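Local coordinates for protein catechol 2,3-dioxygenase (Pseudomonas sp. KL28, PDB 3HPY) that probably catalyses the ring opening of catechol by molecular oxygen at an iron centre, giving 2-hydroxy-6-oxohexa-2,4-dienoate, at residues Ala12-Leu17 with His215-Leu220. Numbering follows the deposited sequence.
With FE (Fe (III) ion), chain I; MCT (4-methylcatechol), chain J.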
loop_
_atom_site.group_PDB
_atom_site.type_symbol
_atom_site.label_atom_id
_atom_site.label_comp_id
_atom_site.label_asym_id
_atom_site.label_seq_id
_atom_site.Cartn_x
_atom_site.Cartn_y
_atom_site.Cartn_z
ATOM N N ALA C 12 -20.460 -17.217 13.171
ATOM C CA ALA C 12 -21.261 -16.269 13.932
ATOM C C ALA C 12 -22.706 -16.322 13.437
ATOM O O ALA C 12 -22.969 -16.041 12.271
ATOM C CB ALA C 12 -20.708 -14.860 13.766
ATOM N N GLN C 13 -23.642 -16.696 14.304
ATOM C CA GLN C 13 -25.042 -16.733 13.890
ATOM C C GLN C 13 -25.663 -15.393 14.260
ATOM O O GLN C 13 -25.855 -15.093 15.440
ATOM C CB GLN C 13 -25.804 -17.867 14.583
ATOM C CG GLN C 13 -27.296 -17.901 14.230
ATOM C CD GLN C 13 -27.620 -18.845 13.086
ATOM O OE1 GLN C 13 -27.815 -20.045 13.291
ATOM N NE2 GLN C 13 -27.670 -18.307 11.871
ATOM N N VAL C 14 -25.960 -14.595 13.237
ATOM C CA VAL C 14 -26.529 -13.264 13.414
ATOM C C VAL C 14 -27.907 -13.179 12.759
ATOM O O VAL C 14 -28.154 -13.779 11.710
ATOM C CB VAL C 14 -25.593 -12.184 12.795
ATOM C CG1 VAL C 14 -26.224 -10.800 12.907
ATOM C CG2 VAL C 14 -24.251 -12.196 13.504
ATOM N N ARG C 15 -28.797 -12.427 13.390
ATOM C CA ARG C 15 -30.155 -12.255 12.899
ATOM C C ARG C 15 -30.373 -10.882 12.264
ATOM O O ARG C 15 -29.936 -9.869 12.792
ATOM C CB ARG C 15 -31.135 -12.466 14.053
ATOM C CG ARG C 15 -30.653 -11.920 15.393
ATOM C CD ARG C 15 -31.733 -12.087 16.454
ATOM N NE ARG C 15 -31.486 -11.291 17.654
ATOM C CZ ARG C 15 -30.708 -11.666 18.664
ATOM N NH1 ARG C 15 -30.087 -12.839 18.638
ATOM N NH2 ARG C 15 -30.549 -10.859 19.704
ATOM N N VAL C 16 -31.037 -10.859 11.116
ATOM C CA VAL C 16 -31.315 -9.608 10.424
ATOM C C VAL C 16 -32.826 -9.406 10.303
ATOM O O VAL C 16 -33.589 -10.372 10.264
ATOM C CB VAL C 16 -30.693 -9.593 9.008
ATOM C CG1 VAL C 16 -29.176 -9.501 9.100
ATOM C CG2 VAL C 16 -31.098 -10.840 8.258
ATOM N N LEU C 17 -33.250 -8.148 10.255
ATOM C CA LEU C 17 -34.666 -7.807 10.141
ATOM C C LEU C 17 -35.236 -8.216 8.778
ATOM O O LEU C 17 -36.377 -8.674 8.689
ATOM C CB LEU C 17 -34.853 -6.304 10.338
ATOM C CG LEU C 17 -34.141 -5.667 11.538
ATOM C CD1 LEU C 17 -34.268 -4.151 11.475
ATOM C CD2 LEU C 17 -34.730 -6.204 12.830
ATOM N N HIS C 215 -21.328 -6.185 19.822
ATOM C CA HIS C 215 -20.756 -4.929 19.350
ATOM C C HIS C 215 -20.504 -5.066 17.851
ATOM O O HIS C 215 -20.943 -4.230 17.059
ATOM C CB HIS C 215 -19.441 -4.599 20.062
ATOM C CG HIS C 215 -18.957 -3.204 19.806
ATOM N ND1 HIS C 215 -19.249 -2.148 20.644
ATOM C CD2 HIS C 215 -18.251 -2.680 18.776
ATOM C CE1 HIS C 215 -18.746 -1.035 20.142
ATOM N NE2 HIS C 215 -18.136 -1.329 19.008
ATOM N N HIS C 216 -19.806 -6.127 17.462
ATOM C CA HIS C 216 -19.522 -6.358 16.055
ATOM C C HIS C 216 -18.776 -7.656 15.799
ATOM O O HIS C 216 -18.099 -8.178 16.683
ATOM C CB HIS C 216 -18.676 -5.221 15.491
ATOM C CG HIS C 216 -17.256 -5.237 15.958
ATOM N ND1 HIS C 216 -16.827 -4.532 17.060
ATOM C CD2 HIS C 216 -16.160 -5.859 15.461
ATOM C CE1 HIS C 216 -15.532 -4.716 17.223
ATOM N NE2 HIS C 216 -15.099 -5.518 16.265
ATOM N N CYS C 217 -18.919 -8.168 14.581
ATOM C CA CYS C 217 -18.199 -9.360 14.144
ATOM C C CYS C 217 -17.138 -8.761 13.221
ATOM O O CYS C 217 -17.424 -7.802 12.500
ATOM C CB CYS C 217 -19.106 -10.306 13.350
ATOM S SG CYS C 217 -20.122 -11.418 14.364
ATOM N N SER C 218 -15.927 -9.310 13.227
ATOM C CA SER C 218 -14.875 -8.741 12.391
ATOM C C SER C 218 -14.320 -9.633 11.289
ATOM O O SER C 218 -14.170 -10.845 11.459
ATOM C CB SER C 218 -13.720 -8.260 13.258
ATOM O OG SER C 218 -12.703 -7.705 12.441
ATOM N N PHE C 219 -14.001 -8.997 10.166
ATOM C CA PHE C 219 -13.469 -9.682 8.997
ATOM C C PHE C 219 -12.073 -9.179 8.649
ATOM O O PHE C 219 -11.802 -7.971 8.669
ATOM C CB PHE C 219 -14.427 -9.499 7.814
ATOM C CG PHE C 219 -15.797 -10.081 8.055
ATOM C CD1 PHE C 219 -16.749 -9.380 8.792
ATOM C CD2 PHE C 219 -16.116 -11.349 7.579
ATOM C CE1 PHE C 219 -17.996 -9.931 9.053
ATOM C CE2 PHE C 219 -17.364 -11.920 7.834
ATOM C CZ PHE C 219 -18.310 -11.209 8.574
ATOM N N LEU C 220 -11.185 -10.113 8.329
ATOM C CA LEU C 220 -9.808 -9.769 8.008
ATOM C C LEU C 220 -9.621 -9.318 6.568
ATOM O O LEU C 220 -10.213 -9.886 5.656
ATOM C CB LEU C 220 -8.897 -10.970 8.294
ATOM C CG LEU C 220 -7.380 -10.778 8.131
ATOM C CD1 LEU C 220 -6.893 -9.710 9.092
ATOM C CD2 LEU C 220 -6.660 -12.097 8.398
HETATM FE FE FE I . -12.777 -5.813 16.103
HETATM C C1 MCT J . -10.616 -2.596 19.333
HETATM C C2 MCT J . -11.851 -3.050 18.841
HETATM C C3 MCT J . -11.869 -4.042 17.834
HETATM O O3 MCT J . -13.042 -4.473 17.360
HETATM C C4 MCT J . -10.659 -4.586 17.323
HETATM O O4 MCT J . -10.701 -5.541 16.351
HETATM C C5 MCT J . -9.410 -4.126 17.823
HETATM C C6 MCT J . -9.401 -3.130 18.832
HETATM C C MCT J . -10.585 -1.542 20.394
#
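C217 meets A12 and V14 where the sheets of the N- and C-terminal halves of this extradiol dioxygenase face each other, an instructive example of a strand whose two faces do different work. Followed outward, the cysteine's CB leaves strand 213-220 toward strand 9-16 but stops 4.8 Å short of A12 CB. The step to SG closes the gap: with chi1 at -83° the sulfur lies anti to its own carbonyl carbon, and it ends 3.5 Å from A12 CB, meeting the methyl tip to tip. V14 approaches the same sulfur more loosely, its CG2 branch 4.3 Å from SG. Y56 of the neighbouring strand 56-60 also touches all three side chains. No hydrogen bond joins 12-17 to 215-220.

The residues flanking C217 serve the metal. H216 sends NE2 to the iron at 2.3 Å, completing with H154 and E267 the two-histidine, one-carboxylate triad of this enzyme family. 4-Methylcatechol chelates the ion through both oxygens, with O3 1.9 Å and O4 2.1 Å from the iron. S218 belongs to the second shell, its OG hydrogen-bonded to E267 OE1, a bond that should help orient that carboxylate.

Chemically, then, the thiol takes part here as a small apolar surface against methyl groups, while polar and metal-binding chemistry gathers on the opposite side of the same strand.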